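Tyrosine aminotransferase (Leishmania infantum, PDB 4IX8) probably transfers the amino group of L-tyrosine to 2-oxoglutarate, using pyridoxal 5'-phosphate as cofactor. Local coordinates at residues I141-G145 against V146-I150; S176-S180 against Y181-C185; V421-P424 against S425-N429. All coordinates share one frame; numbering follows the deposited sequence.

Interaction 1: I141-G145 against V146-I150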
# COMPACT_ATOMS: atom_id res chain seq x y z
N ILE A 141 -4.32 -0.02 -14.32
CA ILE A 141 -4.71 -0.11 -12.93
C ILE A 141 -3.87 0.87 -12.12
O ILE A 141 -2.65 0.90 -12.24
CB ILE A 141 -4.54 -1.55 -12.36
CG1 ILE A 141 -5.42 -2.52 -13.13
CG2 ILE A 141 -4.95 -1.58 -10.90
CD1 ILE A 141 -5.24 -3.96 -12.76
N ILE A 142 -4.56 1.68 -11.31
CA ILE A 142 -3.88 2.61 -10.44
C ILE A 142 -3.57 1.86 -9.14
O ILE A 142 -4.42 1.17 -8.59
CB ILE A 142 -4.71 3.86 -10.17
CG1 ILE A 142 -5.16 4.50 -11.49
CG2 ILE A 142 -3.91 4.88 -9.34
CD1 ILE A 142 -4.02 4.83 -12.45
N THR A 143 -2.32 1.98 -8.69
CA THR A 143 -1.79 1.20 -7.58
C THR A 143 -1.16 2.09 -6.52
O THR A 143 -0.81 3.24 -6.79
CB THR A 143 -0.71 0.20 -8.07
OG1 THR A 143 0.38 0.91 -8.71
CG2 THR A 143 -1.29 -0.81 -9.05
N SER A 144 -0.98 1.54 -5.32
CA SER A 144 -0.41 2.30 -4.21
C SER A 144 1.13 2.25 -4.32
O SER A 144 1.82 1.54 -3.58
CB SER A 144 -0.91 1.76 -2.87
OG SER A 144 -0.33 2.45 -1.77
N GLY A 145 1.63 3.03 -5.27
CA GLY A 145 3.01 3.01 -5.63
C GLY A 145 3.24 1.83 -6.57
O GLY A 145 2.36 0.96 -6.69
N VAL A 146 4.40 1.77 -7.23
CA VAL A 146 4.74 0.62 -8.04
C VAL A 146 4.89 -0.60 -7.16
O VAL A 146 4.72 -1.73 -7.60
CB VAL A 146 6.00 0.89 -8.86
CG1 VAL A 146 6.48 -0.29 -9.61
CG2 VAL A 146 5.74 1.99 -9.82
N SER A 147 5.25 -0.40 -5.90
CA SER A 147 5.37 -1.52 -4.98
C SER A 147 4.08 -2.32 -4.93
O SER A 147 4.11 -3.53 -5.01
CB SER A 147 5.78 -1.04 -3.59
OG SER A 147 7.10 -0.48 -3.63
N GLN A 148 2.92 -1.66 -4.86
CA GLN A 148 1.69 -2.45 -4.89
C GLN A 148 1.50 -3.07 -6.28
O GLN A 148 1.03 -4.21 -6.41
CB GLN A 148 0.44 -1.62 -4.55
CG GLN A 148 -0.77 -2.55 -4.24
CD GLN A 148 -2.14 -1.92 -4.46
OE1 GLN A 148 -2.27 -0.85 -5.03
NE2 GLN A 148 -3.15 -2.59 -3.97
N ALA A 149 1.88 -2.33 -7.32
CA ALA A 149 1.72 -2.85 -8.67
C ALA A 149 2.48 -4.17 -8.81
O ALA A 149 2.00 -5.10 -9.47
CB ALA A 149 2.20 -1.88 -9.69
N ILE A 150 3.61 -4.26 -8.12
CA ILE A 150 4.39 -5.49 -8.12
C ILE A 150 3.68 -6.60 -7.39
O ILE A 150 3.64 -7.71 -7.85
CB ILE A 150 5.75 -5.27 -7.51
CG1 ILE A 150 6.58 -4.40 -8.47
CG2 ILE A 150 6.47 -6.60 -7.27
CD1 ILE A 150 7.92 -3.85 -7.87
O HOH W 1 -4.73 -0.79 -6.25
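With CG trans to its own backbone N (chi1 -165°) and the chain extended beyond it, Gln148 reaches back from the first turn of its helix to Ser144, while Thr143 has OG1 set between its N and carbonyl carbon (chi1 59°). The amide oxygen OE1 of Gln148 accepts Ser144 N at 2.7 Å, a fairly straight bond (159° at the hydrogen) whose donor is tilted somewhat from the carbonyl plane. A water hydrogen-bonds both Gln148 OE1 and Ile142 O, bridging them, so the backbone N-H and a bound water together hold this buried oxygen. Thr143 OG1 donates to Gly145 O at 2.8 Å, approaching from above the carbonyl plane, and lies 3.5 Å from Ala149 CB; its methyl CG2 packs on the same alanine. Gly145 O in turn receives weak bonds from Gln148 N and Ala149 N. Ser144 centres an inverse gamma turn, and Gly145, with positive phi, swings the chain into the helix. Val146 N and Ser147 OG there bind the phosphate of the pyridoxal-modified lysine at position 282. Strand 140-143, beside strand 292-297 at one margin of the large sheet, leads into helix 145-157, whose Val146, Ala149 and Ile150 rest on Leu277 of strand 274-279.

Interaction 2: S176-S180 against Y181-C185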
# COMPACT_ATOMS: atom_id res chain seq x y z
N SER A 176 11.65 -9.68 -2.62
CA SER A 176 10.98 -9.61 -1.34
C SER A 176 9.56 -10.11 -1.43
O SER A 176 9.12 -10.76 -0.52
CB SER A 176 11.00 -8.19 -0.79
OG SER A 176 12.27 -7.94 -0.22
N VAL A 177 8.86 -9.75 -2.51
CA VAL A 177 7.47 -10.14 -2.72
C VAL A 177 7.39 -11.61 -3.04
O VAL A 177 6.57 -12.33 -2.47
CB VAL A 177 6.84 -9.32 -3.85
CG1 VAL A 177 5.49 -9.86 -4.29
CG2 VAL A 177 6.73 -7.90 -3.42
N CYS A 178 8.27 -12.08 -3.92
CA CYS A 178 8.31 -13.51 -4.23
C CYS A 178 8.46 -14.36 -2.97
O CYS A 178 7.69 -15.29 -2.72
CB CYS A 178 9.48 -13.83 -5.14
SG CYS A 178 9.18 -13.38 -6.86
N ASP A 179 9.48 -14.06 -2.16
CA ASP A 179 9.72 -14.86 -0.96
C ASP A 179 8.53 -14.73 -0.00
O ASP A 179 8.21 -15.66 0.73
CB ASP A 179 10.99 -14.43 -0.24
CG ASP A 179 12.27 -14.77 -1.01
OD1 ASP A 179 12.24 -15.66 -1.89
OD2 ASP A 179 13.33 -14.13 -0.75
N SER A 180 7.92 -13.56 0.04
CA SER A 180 6.80 -13.35 0.94
C SER A 180 5.64 -14.31 0.60
O SER A 180 4.92 -14.77 1.50
CB SER A 180 6.31 -11.93 0.85
OG SER A 180 5.24 -11.74 1.74
N TYR A 181 5.48 -14.59 -0.69
CA TYR A 181 4.37 -15.34 -1.17
C TYR A 181 4.73 -16.73 -1.58
O TYR A 181 3.91 -17.43 -2.13
CB TYR A 181 3.70 -14.59 -2.32
CG TYR A 181 2.85 -13.43 -1.84
CD1 TYR A 181 1.51 -13.59 -1.48
CD2 TYR A 181 3.39 -12.18 -1.73
CE1 TYR A 181 0.75 -12.48 -1.05
CE2 TYR A 181 2.63 -11.09 -1.31
CZ TYR A 181 1.35 -11.23 -0.97
OH TYR A 181 0.70 -10.09 -0.56
N GLY A 182 5.96 -17.14 -1.31
CA GLY A 182 6.34 -18.50 -1.61
C GLY A 182 6.52 -18.73 -3.09
O GLY A 182 6.54 -19.86 -3.53
N ILE A 183 6.71 -17.66 -3.84
CA ILE A 183 7.10 -17.74 -5.23
C ILE A 183 8.64 -17.72 -5.32
O ILE A 183 9.28 -17.01 -4.56
CB ILE A 183 6.53 -16.57 -6.00
CG1 ILE A 183 5.01 -16.56 -5.89
CG2 ILE A 183 6.95 -16.63 -7.47
CD1 ILE A 183 4.41 -15.16 -6.17
N GLU A 184 9.25 -18.50 -6.21
CA GLU A 184 10.69 -18.49 -6.35
C GLU A 184 11.11 -17.37 -7.29
O GLU A 184 10.64 -17.32 -8.44
CB GLU A 184 11.24 -19.80 -6.88
CG GLU A 184 12.76 -19.79 -7.05
CD GLU A 184 13.29 -21.02 -7.78
OE1 GLU A 184 12.61 -22.09 -7.84
OE2 GLU A 184 14.40 -20.92 -8.36
N CYS A 185 12.03 -16.52 -6.80
CA CYS A 185 12.75 -15.50 -7.59
C CYS A 185 13.98 -16.14 -8.20
O CYS A 185 14.95 -16.44 -7.52
CB CYS A 185 13.14 -14.32 -6.72
SG CYS A 185 13.88 -12.92 -7.61
O HOH W 2 10.16 -18.30 -2.31
O HOH W 3 13.26 -16.81 -4.32
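Cys178 and Tyr181 carry most of this helix end, each using backbone and side chain together. Cys178 O accepts Ile183 N at 2.8 Å, a bent bond (138° at the hydrogen), and a weak one from Tyr181 N. Its side chain meets the outgoing chain as well: CB lies 3.2 Å from Ile183 O and 4.0 Å from Cys185 CB, while SG, trans to its carbonyl carbon (chi1 -78°), is directed to the methyl CG2 of Ile183, 4.0 Å away. Ile164 of strand 163-168 also touches Cys178. Gly182 is the first residue to leave helical geometry; its positive phi, with two bonds running back into the last turn, makes a Schellman motif. The reversal ends the helix of a beta-alpha-beta unit, where strand 163-168 passes through helix 173-181 into strand 184-191. Tyr181 N donates to Val177 O, and the same carbonyl oxygen lies in the plane of the Tyr181 ring, at its edge, 3.3 Å from CD2. Val177 CG1 reaches CD2 as well, the two side chains crossing at a slant. Beyond the segments, the ring meets that of His45 with the planes inclined at about 50°, and Leu316 of the second subunit packs against it. Asp179, salt-bridged to Lys175, joins helix to strand through water: OD1 accepts a water 2.9 Å away, which accepts Cys185 N, and another water links OD1 weakly to Ile183 O.

Interaction 3: V421-P424 against S425-N429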
# COMPACT_ATOMS: atom_id res chain seq x y z
N VAL A 421 23.44 8.90 -7.50
CA VAL A 421 23.90 10.01 -8.36
C VAL A 421 23.11 11.34 -8.16
O VAL A 421 23.42 12.38 -8.75
CB VAL A 421 23.87 9.51 -9.84
CG1 VAL A 421 24.01 10.60 -10.83
CG2 VAL A 421 24.99 8.49 -10.04
N SER A 422 22.05 11.27 -7.37
CA SER A 422 21.03 12.31 -7.28
C SER A 422 21.36 13.32 -6.21
O SER A 422 20.59 14.25 -5.99
CB SER A 422 19.68 11.70 -6.98
OG SER A 422 19.67 11.22 -5.66
N ARG A 423 22.44 13.11 -5.47
CA ARG A 423 22.82 14.11 -4.50
C ARG A 423 23.60 15.29 -5.10
O ARG A 423 24.05 15.24 -6.26
CB ARG A 423 23.59 13.41 -3.37
CG ARG A 423 22.70 12.29 -2.75
CD ARG A 423 23.03 12.07 -1.29
NE ARG A 423 22.72 13.26 -0.50
CZ ARG A 423 23.07 13.42 0.78
NH1 ARG A 423 22.76 14.54 1.40
NH2 ARG A 423 23.75 12.48 1.42
N PRO A 424 23.74 16.39 -4.33
CA PRO A 424 24.49 17.55 -4.84
C PRO A 424 25.97 17.25 -5.01
O PRO A 424 26.54 16.48 -4.24
CB PRO A 424 24.25 18.63 -3.76
CG PRO A 424 23.01 18.21 -3.04
CD PRO A 424 23.06 16.69 -3.06
N SER A 425 26.57 17.85 -6.04
CA SER A 425 27.97 17.61 -6.38
C SER A 425 28.93 17.76 -5.21
O SER A 425 29.90 17.00 -5.08
CB SER A 425 28.40 18.55 -7.49
OG SER A 425 27.70 18.18 -8.67
N ALA A 426 28.65 18.72 -4.35
CA ALA A 426 29.53 18.98 -3.23
C ALA A 426 29.55 17.75 -2.33
O ALA A 426 30.59 17.36 -1.84
CB ALA A 426 29.07 20.22 -2.48
N VAL A 427 28.41 17.08 -2.18
CA VAL A 427 28.37 15.87 -1.36
C VAL A 427 29.14 14.74 -2.06
O VAL A 427 29.99 14.07 -1.47
CB VAL A 427 26.91 15.45 -1.09
CG1 VAL A 427 26.83 14.08 -0.41
CG2 VAL A 427 26.21 16.51 -0.24
N LEU A 428 28.87 14.55 -3.35
CA LEU A 428 29.49 13.46 -4.09
C LEU A 428 31.01 13.65 -4.15
O LEU A 428 31.76 12.74 -3.82
CB LEU A 428 28.90 13.38 -5.49
CG LEU A 428 27.40 13.17 -5.50
CD1 LEU A 428 26.92 12.97 -6.93
CD2 LEU A 428 26.96 11.96 -4.63
N ASN A 429 31.44 14.85 -4.54
CA ASN A 429 32.86 15.16 -4.65
C ASN A 429 33.63 14.90 -3.37
O ASN A 429 34.70 14.30 -3.40
CB ASN A 429 33.06 16.62 -5.08
CG ASN A 429 33.21 16.76 -6.58
OD1 ASN A 429 33.96 16.01 -7.20
ND2 ASN A 429 32.50 17.70 -7.18
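One face of the Arg423 guanidinium is met by the Val427 methyl CG1, which stands 3.9 Å above the plane, displaced toward the rim of the group; the side chains cross at an angle. Outside the two segments, NH1 forms a salt bridge with Asp80 and NH2 a hydrogen bond to Arg71 O, bonds that should restrain the rotation of the flat group. A bend at chi3 (64°) turns the arginine's end over the valine, whose CG1 is trans to its own N. Nearer the backbone, Arg423 CB touches Leu428 CD2 at 3.9 Å, and the other methyl, CD1, lies 3.7 Å from Arg423 O. Pro424 holds the N-cap position of helix 425-442, which follows strand 416-420 by way of this short loop. Pro424 O accepts Leu428 N at 3.2 Å, in the carbonyl plane and nearly straight (163° at the hydrogen), and takes a weak bond from Val427 N. Val427 CB sits 3.3 Å from Pro424 O, and its second methyl, CG2, lies 4.2 Å from the ring carbon CD of Pro424. Leu428 is buried: beyond the segments it packs on Leu72 and on Val353 and Tyr354, near the end of helix 337-355.

Interactions 1 and 2 are neighbours: both reach the large sheet, both meet the second subunit, and their helices, 145-157 and 173-181, touch where Ile150 CG2 packs on Val177 CG2. Interaction 1 is wholly buried and rich in polar bonds, at a helix start whose Val146 N and Ser147 OG bind the cofactor phosphate. Interaction 2 closes a helix rather than opening one, and sets an apolar side of cysteine and isoleucine packing against the water-bridged Asp179. Interaction 3 stands apart, about 17 Å from interaction 1 between nearest atoms and across the chain's centre, following a strand of the smaller sheet. There, partly buried, a helix start combines aliphatic packing with an arginine whose charge is met outside the contact.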